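Local coordinates for endoglucanase (Humicola insolens, PDB 1DYS), which hydrolyses internal beta-1,4-glucosidic linkages of cellulose as a family 6 glycoside hydrolase, and so takes part in recycling plant biomass, at residues Pro260-Ile265 with Asn300-Ala305; Leu179-Gly184 with Arg214-Asn219. One frame throughout, in Å; residues are numbered along the deposited sequence.

Contact 1 (Pro260-Ile265 with Asn300-Ala305); sequences PTQFII and NPNVDA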
ATOM      1  N   PRO A 260      17.886  29.167  -1.619  1.00 27.65           N
ATOM      2  CA  PRO A 260      18.824  28.127  -1.265  1.00 25.68           C
ATOM      3  C   PRO A 260      19.279  27.314  -2.465  1.00 20.39           C
ATOM      4  O   PRO A 260      18.633  27.255  -3.497  1.00 23.63           O
ATOM      5  CB  PRO A 260      18.211  27.229  -0.178  1.00 23.29           C
ATOM      6  CG  PRO A 260      16.803  27.726  -0.126  1.00 26.45           C
ATOM      7  CD  PRO A 260      16.635  29.031  -0.852  1.00 24.34           C
ATOM      8  N   THR A 261      20.474  26.748  -2.339  1.00 19.28           N
ATOM      9  CA  THR A 261      21.113  26.045  -3.446  1.00 19.40           C
ATOM     10  C   THR A 261      21.589  24.621  -3.205  1.00 23.58           C
ATOM     11  O   THR A 261      21.958  23.974  -4.198  1.00 24.45           O
ATOM     12  CB  THR A 261      22.434  26.838  -3.741  1.00 26.00           C
ATOM     13  OG1 THR A 261      23.184  26.970  -2.531  1.00 25.75           O
ATOM     14  CG2 THR A 261      22.138  28.226  -4.284  1.00 27.44           C
ATOM     15  N   GLN A 262      21.681  24.127  -1.997  1.00 19.65           N
ATOM     16  CA  GLN A 262      22.393  22.919  -1.643  1.00 22.46           C
ATOM     17  C   GLN A 262      21.659  21.598  -1.835  1.00 24.66           C
ATOM     18  O   GLN A 262      20.518  21.513  -1.439  1.00 26.22           O
ATOM     19  CB  GLN A 262      22.930  22.986  -0.210  1.00 22.70           C
ATOM     20  CG  GLN A 262      23.830  24.212  -0.001  1.00 25.82           C
ATOM     21  CD  GLN A 262      25.024  24.220  -0.953  1.00 23.40           C
ATOM     22  OE1 GLN A 262      25.074  25.037  -1.859  1.00 23.21           O
ATOM     23  NE2 GLN A 262      25.969  23.308  -0.786  1.00 23.57           N
ATOM     24  N   PHE A 263      22.341  20.601  -2.407  1.00 21.18           N
ATOM     25  CA  PHE A 263      21.672  19.330  -2.684  1.00 19.80           C
ATOM     26  C   PHE A 263      22.175  18.165  -1.846  1.00 18.97           C
ATOM     27  O   PHE A 263      23.317  18.107  -1.431  1.00 17.16           O
ATOM     28  CB  PHE A 263      21.957  18.880  -4.138  1.00 15.84           C
ATOM     29  CG  PHE A 263      21.002  19.451  -5.137  1.00 15.38           C
ATOM     30  CD1 PHE A 263      21.017  20.813  -5.409  1.00 18.32           C
ATOM     31  CD2 PHE A 263      19.998  18.707  -5.738  1.00 16.13           C
ATOM     32  CE1 PHE A 263      20.131  21.383  -6.276  1.00 12.79           C
ATOM     33  CE2 PHE A 263      19.126  19.262  -6.635  1.00 20.12           C
ATOM     34  CZ  PHE A 263      19.155  20.627  -6.924  1.00 16.90           C
ATOM     35  N   ILE A 264      21.328  17.150  -1.686  1.00 14.08           N
ATOM     36  CA  ILE A 264      21.723  15.834  -1.201  1.00 14.26           C
ATOM     37  C   ILE A 264      21.229  14.899  -2.321  1.00 19.29           C
ATOM     38  O   ILE A 264      20.186  15.203  -2.858  1.00 17.00           O
ATOM     39  CB  ILE A 264      21.335  15.283   0.156  1.00 13.88           C
ATOM     40  CG1 ILE A 264      19.814  15.396   0.365  1.00 12.80           C
ATOM     41  CG2 ILE A 264      22.089  16.084   1.224  1.00 15.27           C
ATOM     42  CD1 ILE A 264      19.329  15.047   1.751  1.00 17.13           C
ATOM     43  N   ILE A 265      22.060  13.962  -2.787  1.00 15.04           N
ATOM     44  CA  ILE A 265      21.692  13.202  -3.993  1.00 15.32           C
ATOM     45  C   ILE A 265      21.737  11.713  -3.693  1.00 13.65           C
ATOM     46  O   ILE A 265      22.697  11.175  -3.176  1.00 16.17           O
ATOM     47  CB  ILE A 265      22.694  13.437  -5.146  1.00 15.48           C
ATOM     48  CG1 ILE A 265      22.566  14.892  -5.608  1.00 18.66           C
ATOM     49  CG2 ILE A 265      22.398  12.530  -6.347  1.00 14.76           C
ATOM     50  CD1 ILE A 265      23.308  15.295  -6.840  1.00 24.38           C
ATOM     51  N   ASN A 300      31.620  18.973  -5.660  1.00 25.75           N
ATOM     52  CA  ASN A 300      30.663  19.913  -6.190  1.00 27.94           C
ATOM     53  C   ASN A 300      30.145  20.726  -5.005  1.00 24.49           C
ATOM     54  O   ASN A 300      29.574  20.204  -4.074  1.00 23.71           O
ATOM     55  CB  ASN A 300      29.518  19.206  -6.928  1.00 27.27           C
ATOM     56  CG  ASN A 300      28.513  20.154  -7.511  1.00 21.67           C
ATOM     57  OD1 ASN A 300      28.307  21.262  -7.049  1.00 23.30           O
ATOM     58  ND2 ASN A 300      27.821  19.741  -8.594  1.00 22.06           N
ATOM     59  N   PRO A 301      30.401  22.016  -5.037  1.00 29.89           N
ATOM     60  CA  PRO A 301      30.057  22.983  -4.026  1.00 30.80           C
ATOM     61  C   PRO A 301      28.567  23.037  -3.704  1.00 30.75           C
ATOM     62  O   PRO A 301      28.173  23.354  -2.585  1.00 25.94           O
ATOM     63  CB  PRO A 301      30.450  24.395  -4.534  1.00 25.23           C
ATOM     64  CG  PRO A 301      30.894  24.132  -5.946  1.00 30.76           C
ATOM     65  CD  PRO A 301      31.091  22.659  -6.177  1.00 33.01           C
ATOM     66  N   ASN A 302      27.753  22.761  -4.717  1.00 23.27           N
ATOM     67  CA  ASN A 302      26.312  22.778  -4.592  1.00 20.97           C
ATOM     68  C   ASN A 302      25.775  21.487  -4.003  1.00 24.01           C
ATOM     69  O   ASN A 302      24.558  21.413  -3.838  1.00 20.89           O
ATOM     70  CB  ASN A 302      25.721  22.910  -6.013  1.00 25.19           C
ATOM     71  CG  ASN A 302      26.296  24.146  -6.708  1.00 27.19           C
ATOM     72  OD1 ASN A 302      26.890  24.071  -7.784  1.00 25.05           O
ATOM     73  ND2 ASN A 302      26.063  25.270  -6.062  1.00 24.65           N
ATOM     74  N   VAL A 303      26.627  20.513  -3.766  1.00 18.61           N
ATOM     75  CA  VAL A 303      26.125  19.212  -3.288  1.00 20.42           C
ATOM     76  C   VAL A 303      26.702  18.943  -1.903  1.00 24.90           C
ATOM     77  O   VAL A 303      27.879  18.636  -1.729  1.00 21.13           O
ATOM     78  CB  VAL A 303      26.453  18.083  -4.276  1.00 18.54           C
ATOM     79  CG1 VAL A 303      25.877  16.749  -3.776  1.00 18.31           C
ATOM     80  CG2 VAL A 303      25.861  18.330  -5.664  1.00 19.58           C
ATOM     81  N   ASP A 304      25.875  19.099  -0.865  1.00 19.18           N
ATOM     82  CA  ASP A 304      26.244  18.798   0.485  1.00 15.86           C
ATOM     83  C   ASP A 304      26.702  17.344   0.711  1.00 17.85           C
ATOM     84  O   ASP A 304      27.623  17.036   1.467  1.00 20.58           O
ATOM     85  CB  ASP A 304      25.107  19.025   1.501  1.00 19.27           C
ATOM     86  CG  ASP A 304      24.863  20.474   1.858  1.00 22.98           C
ATOM     87  OD1 ASP A 304      25.743  21.332   1.649  1.00 22.43           O
ATOM     88  OD2 ASP A 304      23.764  20.787   2.377  1.00 18.86           O
ATOM     89  N   ALA A 305      25.997  16.382   0.121  1.00 17.98           N
ATOM     90  CA  ALA A 305      26.369  14.994   0.369  1.00 17.71           C
ATOM     91  C   ALA A 305      25.727  14.044  -0.628  1.00 19.11           C
ATOM     92  O   ALA A 305      24.685  14.345  -1.225  1.00 17.63           O
ATOM     93  CB  ALA A 305      25.958  14.577   1.787  1.00 18.77           C
TER
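Q262, N302 and D304 bury the most surface where the strand starting at Q262 meets the one starting at V303. The Q262 side chain, bent at chi2 (-59°), crosses D304 at about a right angle, and its amide uses both N-H groups almost straight: NE2 gives one to P301 O at 2.8 Å and the other to D304 OD1 at 3.1 Å. Both acceptors lie in the amide plane, but OD1 is met from above its own carboxylate. T261 OG1 donates to Q262 OE1 at 2.8 Å, on a lone pair, so the amide is fixed from both ends. An alanine in place of Q262 lacks this amide, so P301 O and D304 OD1 would each probably lose a donor and T261 OG1 its acceptor, loosening the hold between the turn and the strand start. The other carboxylate oxygen of D304, OD2, is taken by Y178 OH and by a salt bridge to R214, which would favour the ionised form. N302 contributes its backbone: its O accepts from F263 N at 2.8 Å and lies near the plane of the F263 ring, at its edge. A type I turn from N300 to V303 presents that carbonyl, with N300 OD1 receiving N302 N in an Asx turn. Further along, D304 N makes a weak bond to F263 O, and I265 N a firmer one to A305 O at 3.1 Å. Pairing F263 with V303 but I264 with A305 shifts the register by one, a beta bulge between parallel neighbours in the sheet of the distorted barrel characteristic of family 6 glycoside hydrolases.

Contact 2 (Leu179-Gly184 with Arg214-Asn219); sequences LDVANG and RGFSSN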
ATOM      1  N   LEU A 179      14.116  20.009   0.269  1.00 13.35           N
ATOM      2  CA  LEU A 179      12.882  19.909  -0.511  1.00 17.07           C
ATOM      3  C   LEU A 179      13.135  19.150  -1.796  1.00 19.44           C
ATOM      4  O   LEU A 179      14.034  19.470  -2.586  1.00 16.44           O
ATOM      5  CB  LEU A 179      12.337  21.337  -0.723  1.00 16.46           C
ATOM      6  CG  LEU A 179      11.080  21.510  -1.544  1.00 19.83           C
ATOM      7  CD1 LEU A 179       9.905  20.780  -0.890  1.00 15.49           C
ATOM      8  CD2 LEU A 179      10.759  23.008  -1.686  1.00 23.07           C
ATOM      9  N   ASP A 180      12.342  18.080  -1.999  1.00 14.36           N
ATOM     10  CA  ASP A 180      12.651  17.194  -3.129  1.00 15.05           C
ATOM     11  C   ASP A 180      12.388  17.839  -4.460  1.00 13.43           C
ATOM     12  O   ASP A 180      11.381  18.527  -4.596  1.00 14.07           O
ATOM     13  CB  ASP A 180      11.841  15.871  -2.970  1.00 12.47           C
ATOM     14  CG  ASP A 180      12.387  14.972  -4.072  1.00 13.76           C
ATOM     15  OD1 ASP A 180      13.470  14.470  -3.878  1.00 13.82           O
ATOM     16  OD2 ASP A 180      11.748  14.834  -5.118  1.00 13.22           O
ATOM     17  N   VAL A 181      13.333  17.725  -5.408  1.00 13.82           N
ATOM     18  CA  VAL A 181      13.132  18.220  -6.755  1.00 16.72           C
ATOM     19  C   VAL A 181      13.344  17.105  -7.781  1.00 15.67           C
ATOM     20  O   VAL A 181      13.805  17.297  -8.912  1.00 16.61           O
ATOM     21  CB  VAL A 181      13.977  19.474  -7.076  1.00 15.74           C
ATOM     22  CG1 VAL A 181      13.654  20.592  -6.108  1.00 16.55           C
ATOM     23  CG2 VAL A 181      15.464  19.164  -6.859  1.00 14.73           C
ATOM     24  N   ALA A 182      12.744  15.929  -7.537  1.00 15.84           N
ATOM     25  CA  ALA A 182      12.667  14.828  -8.501  1.00 11.85           C
ATOM     26  C   ALA A 182      14.030  14.380  -8.988  1.00 17.64           C
ATOM     27  O   ALA A 182      14.870  14.001  -8.188  1.00 16.55           O
ATOM     28  CB  ALA A 182      11.746  15.269  -9.644  1.00 13.37           C
ATOM     29  N   ASN A 183      14.288  14.376 -10.306  1.00 15.15           N
ATOM     30  CA  ASN A 183      15.615  13.953 -10.779  1.00 16.26           C
ATOM     31  C   ASN A 183      15.871  14.756 -12.049  1.00 17.26           C
ATOM     32  O   ASN A 183      14.941  15.346 -12.620  1.00 18.17           O
ATOM     33  CB  ASN A 183      15.726  12.454 -10.991  1.00 16.35           C
ATOM     34  CG  ASN A 183      14.928  11.996 -12.174  1.00 17.94           C
ATOM     35  OD1 ASN A 183      15.475  11.853 -13.272  1.00 16.51           O
ATOM     36  ND2 ASN A 183      13.636  11.757 -11.996  1.00 18.25           N
ATOM     37  N   GLY A 184      17.124  14.671 -12.526  1.00 16.86           N
ATOM     38  CA  GLY A 184      17.458  15.482 -13.713  1.00 19.04           C
ATOM     39  C   GLY A 184      16.678  15.165 -14.972  1.00 21.08           C
ATOM     40  O   GLY A 184      16.444  16.044 -15.806  1.00 19.31           O
ATOM     41  N   ARG A 214      17.445  24.112   3.795  1.00 17.88           N
ATOM     42  CA  ARG A 214      18.877  24.116   3.465  1.00 18.46           C
ATOM     43  C   ARG A 214      19.084  24.012   1.969  1.00 21.26           C
ATOM     44  O   ARG A 214      20.036  24.510   1.372  1.00 17.92           O
ATOM     45  CB  ARG A 214      19.577  22.958   4.191  1.00 19.56           C
ATOM     46  CG  ARG A 214      20.956  22.602   3.638  1.00 23.23           C
ATOM     47  CD  ARG A 214      21.956  23.730   3.887  1.00 18.30           C
ATOM     48  NE  ARG A 214      23.294  23.274   3.456  1.00 17.36           N
ATOM     49  CZ  ARG A 214      24.344  24.110   3.561  1.00 29.29           C
ATOM     50  NH1 ARG A 214      24.199  25.349   4.025  1.00 30.58           N
ATOM     51  NH2 ARG A 214      25.534  23.678   3.161  1.00 27.97           N
ATOM     52  N   GLY A 215      18.165  23.305   1.306  1.00 18.68           N
ATOM     53  CA  GLY A 215      18.256  23.053  -0.092  1.00 17.92           C
ATOM     54  C   GLY A 215      17.337  21.901  -0.518  1.00 17.40           C
ATOM     55  O   GLY A 215      16.160  21.958  -0.186  1.00 16.91           O
ATOM     56  N   PHE A 216      17.860  21.062  -1.400  1.00 15.76           N
ATOM     57  CA  PHE A 216      17.019  20.135  -2.156  1.00 15.22           C
ATOM     58  C   PHE A 216      17.501  18.692  -2.162  1.00 21.72           C
ATOM     59  O   PHE A 216      18.688  18.502  -1.906  1.00 16.93           O
ATOM     60  CB  PHE A 216      16.954  20.590  -3.658  1.00 17.19           C
ATOM     61  CG  PHE A 216      16.674  22.089  -3.722  1.00 18.17           C
ATOM     62  CD1 PHE A 216      15.404  22.552  -3.458  1.00 18.71           C
ATOM     63  CD2 PHE A 216      17.718  22.993  -3.935  1.00 15.71           C
ATOM     64  CE1 PHE A 216      15.119  23.908  -3.435  1.00 22.37           C
ATOM     65  CE2 PHE A 216      17.425  24.341  -3.923  1.00 19.25           C
ATOM     66  CZ  PHE A 216      16.153  24.804  -3.668  1.00 19.49           C
ATOM     67  N   SER A 217      16.630  17.754  -2.560  1.00 15.56           N
ATOM     68  CA  SER A 217      17.121  16.384  -2.734  1.00 17.02           C
ATOM     69  C   SER A 217      16.802  15.977  -4.170  1.00 14.93           C
ATOM     70  O   SER A 217      15.872  16.530  -4.761  1.00 15.08           O
ATOM     71  CB  SER A 217      16.494  15.408  -1.733  1.00 21.00           C
ATOM     72  OG  SER A 217      15.055  15.420  -1.783  1.00 14.08           O
ATOM     73  N   SER A 218      17.564  15.024  -4.711  1.00 12.72           N
ATOM     74  CA  SER A 218      17.282  14.557  -6.075  1.00 13.00           C
ATOM     75  C   SER A 218      17.726  13.112  -6.228  1.00 13.14           C
ATOM     76  O   SER A 218      18.506  12.585  -5.430  1.00 13.35           O
ATOM     77  CB  SER A 218      17.954  15.463  -7.099  1.00 20.14           C
ATOM     78  OG  SER A 218      19.356  15.225  -7.088  0.50 14.84           O
ATOM     79  N   ASN A 219      17.165  12.486  -7.270  1.00 13.03           N
ATOM     80  CA  ASN A 219      17.430  11.099  -7.616  1.00 11.66           C
ATOM     81  C   ASN A 219      16.844  10.129  -6.593  1.00 14.11           C
ATOM     82  O   ASN A 219      17.252   8.934  -6.638  1.00 14.12           O
ATOM     83  CB  ASN A 219      18.938  10.815  -7.786  1.00 14.10           C
ATOM     84  CG  ASN A 219      19.251   9.733  -8.820  1.00 17.99           C
ATOM     85  OD1 ASN A 219      18.613   9.790  -9.871  1.00 15.33           O
ATOM     86  ND2 ASN A 219      20.200   8.863  -8.476  1.00 17.07           N
TER
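Parallel strands L179-D180 and G215-S218 exchange backbone bonds that run on past the end of the first. L179 N donates to a lone pair of G215 O at 2.9 Å, while L179 O takes S217 N from well above its carbonyl plane and also sits at the edge of the F216 ring. S217 O receives V181 N at 2.9 Å, nearly along the C=O axis, and A182 O receives N219 N. D180, its CG anti to the backbone N (chi1 -172°), divides its carboxylate: OD1 accepts S217 OG at 2.8 Å through its anti lone pair, whereas OD2 accepts A182 N, closing an Asx turn, and the backbone N of D139, the probable proton donor. Three donors thus hold the buried group and would probably stabilise its charge. V181 CG1 lies 3.7 Å from F216 CD1, oblique to the ring. N183, which probably binds substrate, caps the following helix through OD1 to G185 N. N219 ND2 donates to D266 O, and its OD1 accepts from N224 N. Strand 132-136 flanks L179-D180, strand 262-266 borders G215-S218, and helix 243-255 packs on F216, with its E243 accepting from S218 OG.

Along the chain the two contacts come in series. Contact 2 closes first: from strand 175-180 the chain passes through helices 184-187 and 190-207 before strand 215-218 returns beside it, a beta-alpha-beta crossover. Helix 243-255 then leads into strand 262-266, where contact 1 opens; its excursion to strand 303-307 holds no helix, only loops and short strands. Neither loop encloses or crosses the other. The contacts share one sheet, since strands 215-218 and 262-266 are neighbours, and their centres lie about 9 Å apart. Q262 O probably bonds F216 N across this shared boundary, and the F263 and F216 rings meet there, so four consecutive parallel strands are joined side by side.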